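Local structure of aspartate aminotransferase (Giardia lamblia, 3MEB) at residues R60-K65 with S354-R359; P70-A75 with Q334-D339; F207-H212 with A238-A243; V269-S274 with C288-H293; H358-L363 with L425-C430. The protein probably catalyses, as a pyridoxal 5'-phosphate-dependent homodimer, the exchange of an amino group between L-aspartate and 2-oxoglutarate, yielding oxaloacetate and L-glutamate. All blocks are in the same frame, centred on the assembly; numbering follows the deposited sequence.

Contact 1: R60-K65 with S354-R359; sequences RDESGK and SARIHR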
# COMPACT_ATOMS: atom_id res chain seq x y z
N ARG A 60 -9.62 20.66 -8.85
CA ARG A 60 -10.13 20.71 -10.23
C ARG A 60 -9.81 22.06 -10.82
O ARG A 60 -9.76 23.06 -10.11
CB ARG A 60 -11.67 20.42 -10.31
CG ARG A 60 -12.13 19.12 -9.63
CD ARG A 60 -12.00 17.97 -10.60
NE ARG A 60 -12.31 16.63 -10.11
CZ ARG A 60 -11.44 15.77 -9.59
NH1 ARG A 60 -10.19 16.14 -9.33
NH2 ARG A 60 -11.83 14.54 -9.27
N ASP A 61 -9.57 22.08 -12.13
CA ASP A 61 -9.28 23.30 -12.86
C ASP A 61 -10.52 24.15 -13.16
O ASP A 61 -11.63 23.85 -12.70
CB ASP A 61 -8.45 22.96 -14.11
CG ASP A 61 -9.26 22.41 -15.26
OD1 ASP A 61 -10.47 22.30 -15.19
OD2 ASP A 61 -8.63 22.11 -16.30
N GLU A 62 -10.29 25.23 -13.91
CA GLU A 62 -11.31 26.23 -14.32
C GLU A 62 -12.59 25.62 -14.95
O GLU A 62 -13.69 26.20 -14.86
CB GLU A 62 -10.67 27.17 -15.37
CG GLU A 62 -9.66 28.21 -14.79
CD GLU A 62 -8.31 27.63 -14.32
OE1 GLU A 62 -7.98 26.46 -14.71
OE2 GLU A 62 -7.60 28.37 -13.55
N SER A 63 -12.42 24.47 -15.60
CA SER A 63 -13.52 23.76 -16.27
C SER A 63 -14.10 22.64 -15.40
O SER A 63 -14.96 21.87 -15.85
CB SER A 63 -13.02 23.17 -17.59
OG SER A 63 -12.53 24.23 -18.41
N GLY A 64 -13.64 22.55 -14.16
CA GLY A 64 -14.06 21.50 -13.23
C GLY A 64 -13.47 20.12 -13.51
O GLY A 64 -14.10 19.09 -13.14
N LYS A 65 -12.30 20.06 -14.12
CA LYS A 65 -11.72 18.76 -14.55
C LYS A 65 -10.47 18.43 -13.75
O LYS A 65 -9.78 19.33 -13.31
CB LYS A 65 -11.32 18.83 -16.03
CG LYS A 65 -12.49 18.82 -16.99
CD LYS A 65 -11.95 19.23 -18.37
CE LYS A 65 -12.85 18.80 -19.52
NZ LYS A 65 -12.21 19.24 -20.81
N SER A 354 -4.05 27.35 -5.22
CA SER A 354 -4.55 28.11 -4.06
C SER A 354 -5.32 29.34 -4.54
O SER A 354 -6.33 29.74 -3.96
CB SER A 354 -3.39 28.56 -3.15
OG SER A 354 -3.87 29.23 -1.99
N ALA A 355 -4.80 29.96 -5.58
CA ALA A 355 -5.37 31.18 -6.09
C ALA A 355 -6.77 30.90 -6.65
O ALA A 355 -7.71 31.68 -6.42
CB ALA A 355 -4.45 31.84 -7.14
N ARG A 356 -6.93 29.78 -7.36
CA ARG A 356 -8.26 29.48 -7.92
C ARG A 356 -9.29 29.22 -6.82
O ARG A 356 -10.47 29.64 -6.92
CB ARG A 356 -8.22 28.33 -8.92
CG ARG A 356 -9.36 28.43 -9.93
CD ARG A 356 -9.46 27.24 -10.88
NE ARG A 356 -10.08 26.07 -10.24
CZ ARG A 356 -11.36 25.95 -9.91
NH1 ARG A 356 -11.78 24.85 -9.31
NH2 ARG A 356 -12.22 26.95 -10.11
N ILE A 357 -8.85 28.56 -5.77
CA ILE A 357 -9.69 28.27 -4.64
C ILE A 357 -10.16 29.57 -4.00
O ILE A 357 -11.34 29.71 -3.72
CB ILE A 357 -8.97 27.37 -3.62
CG1 ILE A 357 -8.79 25.96 -4.21
CG2 ILE A 357 -9.76 27.31 -2.31
CD1 ILE A 357 -7.87 25.07 -3.34
N HIS A 358 -9.24 30.50 -3.78
CA HIS A 358 -9.63 31.79 -3.25
C HIS A 358 -10.65 32.50 -4.14
O HIS A 358 -11.65 32.99 -3.66
CB HIS A 358 -8.40 32.65 -2.93
CG HIS A 358 -7.76 32.27 -1.64
ND1 HIS A 358 -8.39 32.43 -0.42
CD2 HIS A 358 -6.56 31.69 -1.37
CE1 HIS A 358 -7.61 31.97 0.54
NE2 HIS A 358 -6.50 31.52 -0.01
N ARG A 359 -10.41 32.56 -5.44
CA ARG A 359 -11.38 33.19 -6.35
C ARG A 359 -12.78 32.55 -6.29
O ARG A 359 -13.78 33.25 -6.37
CB ARG A 359 -10.85 33.16 -7.79
CG ARG A 359 -9.70 34.12 -8.01
CD ARG A 359 -9.40 34.37 -9.49
NE ARG A 359 -9.05 33.12 -10.20
CZ ARG A 359 -7.82 32.60 -10.25
NH1 ARG A 359 -6.79 33.21 -9.66
NH2 ARG A 359 -7.60 31.48 -10.92
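Arg356 reaches from its helix into the turn at 60-65 and places its guanidinium beside the carbonyl oxygen of Arg60. NH1 gives that oxygen the main hydrogen bond (Arg356 NH1 to Arg60 O, 2.8 Å), coming from above the carbonyl plane, while Arg356 NE adds a weak bond to the same atom at 3.0 Å. The Arg356 chain leaves with CG opposite the backbone N and bends at chi3 (78°), which turns the flat group onto the turn; one of its faces meets Asp61 O. The turn itself, a type I beta turn from Asp61 to Gly64, is tightened by Asp61 OD1, an Asx turn acceptor that takes Ser63 N at 2.9 Å and Lys65 N at 3.1 Å from opposite faces of the carboxylate. The exposed side is looser. Glu62 lays OE2 3.4 Å from Arg356 CD, and the nearer charged group, Arg359, stays at 4.1 Å (Glu62 OE2 to Arg359 NH2), too far for a salt bridge. Arg60 turns its own guanidinium away, toward Glu89 of the second subunit. The turn lies in the loop between strand 52-54 and helix 70-81, against helix 340-370, and Arg356 NH2 continues to Leu425 O, ahead of helix 430-443.

Contact 2: P70-A75 with Q334-D339; sequences PAVKEA and QVIVHD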
# COMPACT_ATOMS: atom_id res chain seq x y z
N PRO A 70 1.63 20.98 -14.28
CA PRO A 70 2.66 21.04 -15.33
C PRO A 70 4.01 20.45 -14.86
O PRO A 70 4.69 19.76 -15.66
CB PRO A 70 2.77 22.53 -15.62
CG PRO A 70 1.40 23.06 -15.40
CD PRO A 70 0.88 22.25 -14.19
N ALA A 71 4.38 20.64 -13.58
CA ALA A 71 5.62 20.01 -13.06
C ALA A 71 5.55 18.50 -13.11
O ALA A 71 6.53 17.86 -13.49
CB ALA A 71 5.94 20.49 -11.65
N VAL A 72 4.38 17.94 -12.76
CA VAL A 72 4.14 16.48 -12.87
C VAL A 72 4.12 16.00 -14.33
O VAL A 72 4.70 14.94 -14.66
CB VAL A 72 2.85 16.09 -12.09
CG1 VAL A 72 2.50 14.61 -12.28
CG2 VAL A 72 3.02 16.51 -10.56
N LYS A 73 3.52 16.78 -15.23
CA LYS A 73 3.57 16.42 -16.63
C LYS A 73 5.03 16.30 -17.09
O LYS A 73 5.40 15.35 -17.80
CB LYS A 73 2.78 17.44 -17.48
N GLU A 74 5.89 17.24 -16.69
CA GLU A 74 7.31 17.20 -17.08
C GLU A 74 8.04 15.99 -16.50
O GLU A 74 8.84 15.34 -17.18
CB GLU A 74 8.05 18.48 -16.63
CG GLU A 74 7.51 19.76 -17.30
CD GLU A 74 8.41 20.32 -18.35
OE1 GLU A 74 9.28 19.61 -18.89
OE2 GLU A 74 8.24 21.51 -18.63
N ALA A 75 7.77 15.72 -15.22
CA ALA A 75 8.34 14.58 -14.55
C ALA A 75 7.95 13.29 -15.26
O ALA A 75 8.76 12.38 -15.45
CB ALA A 75 7.89 14.55 -13.09
N GLN A 334 10.65 12.96 -6.55
CA GLN A 334 12.07 13.15 -6.48
C GLN A 334 12.59 13.88 -7.73
O GLN A 334 13.48 14.73 -7.64
CB GLN A 334 12.78 11.81 -6.25
CG GLN A 334 13.01 10.92 -7.45
CD GLN A 334 13.61 9.59 -7.01
OE1 GLN A 334 13.28 9.10 -5.92
NE2 GLN A 334 14.50 9.03 -7.83
N VAL A 335 12.03 13.54 -8.89
CA VAL A 335 12.44 14.20 -10.15
C VAL A 335 12.13 15.73 -10.12
O VAL A 335 12.92 16.56 -10.59
CB VAL A 335 11.80 13.50 -11.37
CG1 VAL A 335 11.88 14.41 -12.67
CG2 VAL A 335 12.48 12.11 -11.60
N ILE A 336 10.96 16.08 -9.61
CA ILE A 336 10.57 17.47 -9.45
C ILE A 336 11.50 18.18 -8.46
O ILE A 336 12.10 19.22 -8.78
CB ILE A 336 9.08 17.60 -9.00
CG1 ILE A 336 8.15 17.19 -10.16
CG2 ILE A 336 8.77 19.05 -8.57
CD1 ILE A 336 6.66 17.01 -9.83
N VAL A 337 11.62 17.63 -7.26
CA VAL A 337 12.29 18.34 -6.16
C VAL A 337 13.79 18.59 -6.40
O VAL A 337 14.34 19.62 -6.01
CB VAL A 337 12.03 17.64 -4.82
CG1 VAL A 337 12.96 18.20 -3.72
CG2 VAL A 337 10.58 17.81 -4.45
N HIS A 338 14.45 17.67 -7.09
CA HIS A 338 15.90 17.80 -7.33
C HIS A 338 16.24 18.51 -8.63
O HIS A 338 17.41 18.60 -8.98
CB HIS A 338 16.53 16.39 -7.31
CG HIS A 338 16.50 15.75 -5.96
ND1 HIS A 338 17.46 16.00 -5.01
CD2 HIS A 338 15.62 14.88 -5.40
CE1 HIS A 338 17.18 15.30 -3.92
NE2 HIS A 338 16.07 14.61 -4.13
N ASP A 339 15.24 18.99 -9.37
CA ASP A 339 15.50 19.82 -10.56
C ASP A 339 15.03 21.25 -10.22
O ASP A 339 13.87 21.47 -9.93
CB ASP A 339 14.78 19.25 -11.77
CG ASP A 339 15.07 20.01 -13.02
OD1 ASP A 339 14.48 21.08 -13.21
OD2 ASP A 339 15.85 19.49 -13.86
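The carbonyl oxygen of Ala71 receives the helical bond of Ala75 N at 3.0 Å, and Ile336 lies against the same oxygen with its CD1 3.8 Å away. No hydrogen bond joins the two segments; apolar groups make the contact. Ile336 does most of it: its CG1 stands opposite the carbonyl carbon (chi1 -70°) and the chain runs on extended, so that CD1 reaches between Ala71 and Val72. There CD1 meets Ala71 CB at 4.0 Å and Val72 CG2, the branch opposite that residue's carbonyl carbon, at 3.7 Å. One turn further along helix 70-81, the methyl of Ala75 touches both partners, Ile336 CG1 at 4.0 Å and Val335 CG1 at 4.0 Å. The small alanines let the helices come close, with CA atoms of Ala75 and Val335 only 6.0 Å apart. This is helix-helix packing between helix 70-81 and the end of helix 327-337, where the chain turns into helix 340-370 with Asp339 as N-cap, its OD1 taking Leu342 N. Ile336 also packs on Phe279 and Phe346. Val72 also packs on Lys88 of the second subunit, and Glu74 makes a salt bridge to Arg341.

Contact 3: F207-H212 with A238-A243; sequences FHACAH and AFFDSA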
# COMPACT_ATOMS: atom_id res chain seq x y z
N PHE A 207 -2.20 16.22 15.56
CA PHE A 207 -2.40 17.60 15.14
C PHE A 207 -2.44 17.61 13.65
O PHE A 207 -1.70 16.88 13.00
CB PHE A 207 -1.20 18.49 15.51
CG PHE A 207 -1.07 18.78 16.97
CD1 PHE A 207 -2.07 19.48 17.65
CD2 PHE A 207 0.04 18.35 17.67
CE1 PHE A 207 -1.94 19.73 19.04
CE2 PHE A 207 0.19 18.61 19.02
CZ PHE A 207 -0.80 19.29 19.71
N HIS A 208 -3.30 18.43 13.10
CA HIS A 208 -3.20 18.78 11.68
C HIS A 208 -2.20 19.92 11.54
O HIS A 208 -2.28 20.92 12.25
CB HIS A 208 -4.56 19.21 11.14
CG HIS A 208 -5.62 18.16 11.26
ND1 HIS A 208 -6.48 17.86 10.23
CD2 HIS A 208 -6.02 17.41 12.32
CE1 HIS A 208 -7.33 16.93 10.63
NE2 HIS A 208 -7.09 16.65 11.90
N ALA A 209 -1.26 19.80 10.61
CA ALA A 209 -0.17 20.78 10.47
C ALA A 209 -0.69 22.15 10.03
O ALA A 209 -0.22 23.20 10.50
CB ALA A 209 0.86 20.24 9.45
N CYS A 210 -1.68 22.12 9.13
CA CYS A 210 -2.36 23.30 8.62
C CYS A 210 -3.60 22.83 7.87
O CYS A 210 -3.68 21.67 7.57
CB CYS A 210 -1.47 24.11 7.67
SG CYS A 210 -0.93 23.37 6.12
N ALA A 211 -4.52 23.73 7.56
CA ALA A 211 -5.75 23.39 6.82
C ALA A 211 -6.49 22.22 7.49
O ALA A 211 -6.81 21.23 6.86
CB ALA A 211 -5.43 23.10 5.31
N HIS A 212 -6.75 22.35 8.79
CA HIS A 212 -7.50 21.37 9.53
C HIS A 212 -8.75 20.93 8.76
O HIS A 212 -9.50 21.74 8.22
CB HIS A 212 -7.89 21.91 10.89
CG HIS A 212 -8.72 20.98 11.71
ND1 HIS A 212 -10.10 20.98 11.64
CD2 HIS A 212 -8.38 20.04 12.62
CE1 HIS A 212 -10.57 20.09 12.50
NE2 HIS A 212 -9.55 19.50 13.10
N ALA A 238 4.07 14.96 19.53
CA ALA A 238 3.17 15.55 18.55
C ALA A 238 3.18 14.67 17.32
O ALA A 238 4.26 14.40 16.77
CB ALA A 238 3.60 16.99 18.20
N PHE A 239 2.00 14.21 16.90
CA PHE A 239 1.86 13.47 15.66
C PHE A 239 1.18 14.44 14.68
O PHE A 239 0.00 14.74 14.83
CB PHE A 239 1.02 12.23 15.86
CG PHE A 239 1.18 11.19 14.73
CD1 PHE A 239 1.55 9.89 15.00
CD2 PHE A 239 0.99 11.54 13.40
CE1 PHE A 239 1.68 8.97 14.00
CE2 PHE A 239 1.14 10.62 12.39
CZ PHE A 239 1.51 9.35 12.69
N PHE A 240 1.92 14.89 13.69
CA PHE A 240 1.39 15.80 12.69
C PHE A 240 0.88 15.01 11.49
O PHE A 240 1.61 14.16 10.93
CB PHE A 240 2.47 16.78 12.26
CG PHE A 240 2.73 17.89 13.25
CD1 PHE A 240 1.88 19.00 13.31
CD2 PHE A 240 3.83 17.85 14.08
CE1 PHE A 240 2.12 20.05 14.19
CE2 PHE A 240 4.08 18.87 14.98
CZ PHE A 240 3.23 19.99 15.03
N ASP A 241 -0.37 15.29 11.10
CA ASP A 241 -0.92 14.90 9.81
C ASP A 241 -0.77 16.09 8.89
O ASP A 241 -1.32 17.17 9.15
CB ASP A 241 -2.39 14.51 9.94
CG ASP A 241 -3.01 14.00 8.64
OD1 ASP A 241 -2.53 14.36 7.53
OD2 ASP A 241 -4.05 13.28 8.72
N SER A 242 -0.02 15.92 7.81
CA SER A 242 0.32 17.03 6.95
C SER A 242 0.07 16.70 5.49
O SER A 242 0.92 16.12 4.81
CB SER A 242 1.77 17.44 7.12
OG SER A 242 2.05 18.46 6.18
N ALA A 243 -1.12 17.04 5.03
CA ALA A 243 -1.53 16.76 3.68
C ALA A 243 -1.69 18.01 2.84
O ALA A 243 -1.79 17.92 1.61
CB ALA A 243 -2.81 15.96 3.70
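Ala238 presents its methyl to the edge of the Phe207 ring, CB lying 3.8 Å from Phe207 CD2 and near the ring plane. Phe239 contributes its backbone, its O taking Phe207 N at 2.8 Å, while its ring goes to the other face of the sheet and meets Phe136 edge-to-face. Paired across the parallel bridge, Phe240 and Phe207 carry their rings on one face; similar first torsions (chi1 -77° and -71°) keep them side by side, oblique, with planes 37° apart, and Phe240 CD1 touches Phe207 CB at 3.8 Å. At Asp241 the backbone is held twice: its N gives a 2.8 Å bond to Phe207 O, and its O accepts from Ala209 N at 3.0 Å. The Asp241 carboxylate rises on the face of His208, with OD2 bonded to His158 NE2, while His208 NE2 turns to Thr154 OG1. Ser242 closes the row, its CB against Ala209 CB at 3.8 Å. Strand 204-208, helix 221-234 and strand 237-242 form a beta-alpha-beta unit. At its carboxyl ends Asp241 and Ala243 enter the pyridoxal phosphate pocket, Asp241 consistent with the aspartate that meets the pyridine nitrogen in this family.

Contact 4: V269-S274 with C288-H293; sequences VLVAQS and CLHVVH. With SO4 (sulfate ion), chain E.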
# COMPACT_ATOMS: atom_id res chain seq x y z
N VAL A 269 8.49 14.58 17.47
CA VAL A 269 7.34 14.54 16.57
C VAL A 269 7.36 13.37 15.61
O VAL A 269 8.42 12.79 15.33
CB VAL A 269 7.24 15.83 15.74
CG1 VAL A 269 7.51 17.07 16.63
CG2 VAL A 269 8.13 15.78 14.50
N LEU A 270 6.17 12.96 15.17
CA LEU A 270 6.00 12.25 13.93
C LEU A 270 5.27 13.16 12.93
O LEU A 270 4.52 14.08 13.31
CB LEU A 270 5.22 10.94 14.15
CG LEU A 270 5.97 9.78 14.85
CD1 LEU A 270 6.07 9.94 16.32
CD2 LEU A 270 5.22 8.48 14.57
N VAL A 271 5.53 12.91 11.65
CA VAL A 271 4.83 13.60 10.55
C VAL A 271 4.41 12.54 9.53
O VAL A 271 5.27 11.78 9.01
CB VAL A 271 5.70 14.64 9.85
CG1 VAL A 271 4.96 15.34 8.75
CG2 VAL A 271 6.28 15.71 10.88
N ALA A 272 3.11 12.49 9.25
CA ALA A 272 2.56 11.69 8.17
C ALA A 272 2.33 12.65 7.01
O ALA A 272 1.47 13.55 7.07
CB ALA A 272 1.28 11.06 8.57
N GLN A 273 3.15 12.52 5.98
CA GLN A 273 3.25 13.54 4.91
C GLN A 273 2.68 13.02 3.60
O GLN A 273 3.22 12.05 3.06
CB GLN A 273 4.72 13.94 4.77
CG GLN A 273 5.01 14.92 3.59
CD GLN A 273 6.50 15.16 3.39
OE1 GLN A 273 7.33 14.31 3.71
NE2 GLN A 273 6.83 16.30 2.82
N SER A 274 1.59 13.60 3.13
CA SER A 274 0.92 13.18 1.87
C SER A 274 1.27 14.09 0.70
O SER A 274 1.34 15.32 0.87
CB SER A 274 -0.61 13.19 2.08
OG SER A 274 -1.35 13.22 0.84
N CYS A 288 5.23 10.01 2.90
CA CYS A 288 6.38 9.68 3.73
C CYS A 288 6.04 9.85 5.20
O CYS A 288 5.33 10.82 5.56
CB CYS A 288 7.55 10.57 3.39
SG CYS A 288 9.18 9.99 3.95
N LEU A 289 6.56 8.93 6.00
CA LEU A 289 6.47 8.97 7.47
C LEU A 289 7.82 9.42 8.04
O LEU A 289 8.88 8.89 7.62
CB LEU A 289 6.12 7.61 8.03
CG LEU A 289 5.93 7.49 9.54
CD1 LEU A 289 4.89 8.52 10.08
CD2 LEU A 289 5.51 6.05 9.85
N HIS A 290 7.78 10.40 8.94
CA HIS A 290 8.99 10.84 9.65
C HIS A 290 8.81 10.75 11.17
O HIS A 290 7.73 11.06 11.66
CB HIS A 290 9.31 12.27 9.35
CG HIS A 290 9.30 12.64 7.89
ND1 HIS A 290 10.37 12.42 7.05
CD2 HIS A 290 8.36 13.29 7.15
CE1 HIS A 290 10.09 12.88 5.85
NE2 HIS A 290 8.88 13.43 5.88
N VAL A 291 9.85 10.31 11.86
CA VAL A 291 9.95 10.39 13.30
C VAL A 291 11.18 11.27 13.53
O VAL A 291 12.27 11.02 12.99
CB VAL A 291 10.15 9.03 14.02
CG1 VAL A 291 10.10 9.22 15.51
CG2 VAL A 291 9.09 7.98 13.60
N VAL A 292 10.98 12.37 14.24
CA VAL A 292 12.12 13.24 14.62
C VAL A 292 12.36 13.20 16.14
O VAL A 292 11.59 13.80 16.92
CB VAL A 292 11.88 14.68 14.20
CG1 VAL A 292 13.18 15.50 14.38
CG2 VAL A 292 11.35 14.76 12.76
N HIS A 293 13.41 12.50 16.58
CA HIS A 293 13.71 12.40 18.02
C HIS A 293 14.50 13.63 18.47
O HIS A 293 14.92 14.46 17.63
CB HIS A 293 14.42 11.07 18.37
CG HIS A 293 15.79 10.92 17.78
ND1 HIS A 293 16.93 11.40 18.40
CD2 HIS A 293 16.20 10.32 16.63
CE1 HIS A 293 17.98 11.10 17.65
NE2 HIS A 293 17.57 10.43 16.58
S SO4 E . -4.16 10.18 1.30
O1 SO4 E . -3.14 11.03 1.88
O2 SO4 E . -5.43 10.78 1.65
O3 SO4 E . -4.07 10.18 -0.15
O4 SO4 E . -4.11 8.86 1.88
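Val269 and Val292 start a run of paired residues in which strands 269-274 and 288-292 run antiparallel, their axes 4.6 Å apart at the closest and 170° between directions. Hydrogen-bonded pairs Val269-Val292, Val271-His290 and Gln273-Cys288 alternate with the non-hydrogen-bonded pairs Leu270-Val291 and Ala272-Leu289. On the face of the first group, Gln273 stretches out fully (chi2 -174°) and offers OE1 to the ring edge of His290. The bond from His290 NE2 to Gln273 OE1 is 2.8 Å and nearly straight (165°), the ring nitrogen standing above the amide carbonyl plane. His290 ND1 goes on to Ser122 OG, so both ring nitrogens of this buried histidine are bonded. Farther along, Val269 CG2 lies beside Val292 CG2 at 3.8 Å. Across the sheet Leu270 and Val291 run side by side, CG to CG2 at 3.8 Å. Ser274 OG stands 3.0 Å from sulfate O1; the ion is hydrogen-bonded to Ser127, Thr129, Ser276, Arg285 and, from the second subunit, Tyr90, consistent with the cofactor's phosphate site. Helix 97-108 covers the Gln273 face and helices 127-142 and 300-319 the Leu270 face, while strands 120-125 and 237-242 flank the pair.

Contact 5: H358-L363 with L425-C430; sequences HRMRSL and LTESNC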
# COMPACT_ATOMS: atom_id res chain seq x y z
N HIS A 358 -9.24 30.50 -3.78
CA HIS A 358 -9.63 31.79 -3.25
C HIS A 358 -10.65 32.50 -4.14
O HIS A 358 -11.65 32.99 -3.66
CB HIS A 358 -8.40 32.65 -2.93
CG HIS A 358 -7.76 32.27 -1.64
ND1 HIS A 358 -8.39 32.43 -0.42
CD2 HIS A 358 -6.56 31.69 -1.37
CE1 HIS A 358 -7.61 31.97 0.54
NE2 HIS A 358 -6.50 31.52 -0.01
N ARG A 359 -10.41 32.56 -5.44
CA ARG A 359 -11.38 33.19 -6.35
C ARG A 359 -12.78 32.55 -6.29
O ARG A 359 -13.78 33.25 -6.37
CB ARG A 359 -10.85 33.16 -7.79
CG ARG A 359 -9.70 34.12 -8.01
CD ARG A 359 -9.40 34.37 -9.49
NE ARG A 359 -9.05 33.12 -10.20
CZ ARG A 359 -7.82 32.60 -10.25
NH1 ARG A 359 -6.79 33.21 -9.66
NH2 ARG A 359 -7.60 31.48 -10.92
N MET A 360 -12.83 31.23 -6.10
CA MET A 360 -14.10 30.52 -5.93
C MET A 360 -14.74 30.81 -4.57
O MET A 360 -15.93 30.91 -4.47
CB MET A 360 -13.91 29.02 -6.11
CG MET A 360 -13.58 28.57 -7.55
SD MET A 360 -14.73 29.09 -8.83
CE MET A 360 -14.08 30.72 -9.25
N ARG A 361 -13.96 30.95 -3.52
CA ARG A 361 -14.49 31.42 -2.24
C ARG A 361 -15.18 32.78 -2.39
O ARG A 361 -16.33 32.95 -1.98
CB ARG A 361 -13.37 31.53 -1.22
CG ARG A 361 -12.85 30.18 -0.73
CD ARG A 361 -11.73 30.36 0.31
NE ARG A 361 -11.22 29.07 0.73
CZ ARG A 361 -11.92 28.17 1.42
NH1 ARG A 361 -13.18 28.40 1.78
NH2 ARG A 361 -11.36 27.01 1.73
N SER A 362 -14.51 33.73 -3.05
CA SER A 362 -15.08 35.06 -3.28
C SER A 362 -16.31 34.99 -4.16
O SER A 362 -17.31 35.69 -3.86
CB SER A 362 -14.05 35.99 -3.93
OG SER A 362 -12.91 36.04 -3.09
N LEU A 363 -16.26 34.19 -5.23
CA LEU A 363 -17.38 34.15 -6.16
C LEU A 363 -18.60 33.52 -5.50
O LEU A 363 -19.70 34.06 -5.62
CB LEU A 363 -17.03 33.48 -7.47
CG LEU A 363 -18.11 33.43 -8.57
CD1 LEU A 363 -18.62 34.81 -8.94
CD2 LEU A 363 -17.54 32.71 -9.81
N LEU A 425 -15.97 24.06 -7.49
CA LEU A 425 -16.65 25.25 -8.00
C LEU A 425 -15.90 25.79 -9.18
O LEU A 425 -14.67 25.66 -9.26
CB LEU A 425 -16.73 26.33 -6.95
CG LEU A 425 -17.46 25.95 -5.67
CD1 LEU A 425 -17.08 26.95 -4.56
CD2 LEU A 425 -18.96 25.93 -5.87
N THR A 426 -16.65 26.41 -10.08
CA THR A 426 -16.11 27.07 -11.26
C THR A 426 -16.84 28.38 -11.50
O THR A 426 -17.86 28.65 -10.90
CB THR A 426 -16.23 26.18 -12.52
OG1 THR A 426 -17.61 25.95 -12.87
CG2 THR A 426 -15.53 24.84 -12.27
N GLU A 427 -16.31 29.19 -12.39
CA GLU A 427 -17.03 30.38 -12.79
C GLU A 427 -18.43 30.05 -13.33
O GLU A 427 -19.36 30.83 -13.13
CB GLU A 427 -16.22 31.17 -13.83
CG GLU A 427 -14.84 31.55 -13.30
CD GLU A 427 -14.51 33.01 -13.51
OE1 GLU A 427 -14.44 33.44 -14.70
OE2 GLU A 427 -14.31 33.70 -12.46
N SER A 428 -18.57 28.91 -13.99
CA SER A 428 -19.82 28.53 -14.62
C SER A 428 -20.87 28.02 -13.65
O SER A 428 -22.08 28.20 -13.90
CB SER A 428 -19.57 27.44 -15.63
OG SER A 428 -18.80 27.98 -16.68
N ASN A 429 -20.42 27.37 -12.57
CA ASN A 429 -21.34 26.73 -11.63
C ASN A 429 -21.56 27.37 -10.27
O ASN A 429 -22.41 26.87 -9.54
CB ASN A 429 -20.99 25.23 -11.46
CG ASN A 429 -19.80 24.96 -10.53
OD1 ASN A 429 -19.43 25.78 -9.69
ND2 ASN A 429 -19.18 23.80 -10.72
N CYS A 430 -20.82 28.43 -9.89
CA CYS A 430 -21.00 29.01 -8.55
C CYS A 430 -22.41 29.54 -8.33
O CYS A 430 -23.03 29.33 -7.28
CB CYS A 430 -20.04 30.19 -8.29
SG CYS A 430 -18.40 29.82 -7.61
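Met360 and Leu363, one helical turn apart, face the bend 425-430, with Met360 and Leu425 6.2 Å apart at their CA atoms and Leu363 and Cys430 6.7 Å. Met360 makes the larger part of the contact from the helix side. Its chain folds at chi2 (-55°) and again at chi3 (86°), which brings the sulfur against the backbone: Met360 SD is 3.4 Å from Thr426 CA and 3.5 Å from Leu425 O. The side chains of Met360 and Leu425 run antiparallel past one another, Met360 SD touching Leu425 CB, and SD and CE of the methionine both lie near the backbone N of Glu427. Leu363 serves the other end. CG stands opposite its backbone N (chi1 -177°), and the CD2 branch touches both Cys430 SG, at 3.7 Å, and Glu427 CA, at 3.8 Å. Cys430 SG meets both helix residues, lying against Met360 SD as well. No hydrogen bond crosses the interface, so its hold is apolar and sulfur contact; the Glu427 side chain lies at the exposed rim. Arg361 points the other way, its guanidinium bonded to the carbonyls of Ile385, Gly390 and Phe392 and to Thr393 OG1. The bend keeps its own shape by two opposed bonds: Thr426 N to Asn429 OD1 at 2.9 Å, and Asn429 N to Thr426 OG1 at 3.2 Å. The latter makes an ST motif just before helix 430-443; Met360 and Leu363 hold the bend against helix 340-370, in the region that forms the small domain of class I aminotransferases.

In the fold
Contacts 1 and 5 share helix 340-370 with His358 and Arg359; their centres are about 8 Å apart, and they touch through Arg356 NH2 and Leu425 O and where Thr426 packs on the 61-64 turn. Contacts 3 and 4, about 10 Å apart between centres, lie in one mixed sheet, neighbouring strands 237-242 and 269-274 joined by backbone bonds of Phe240 to Leu270 and Ala272. Contact 2 stands apart, 21 to 29 Å from the other centres, where helix 327-337 passes into helix 340-370. Along the chain contacts 3 and 4 follow in series within the span of contact 2, itself within that of contact 1; contact 5 comes last. The sheet pair borders the cofactor pocket; contact 5 does not.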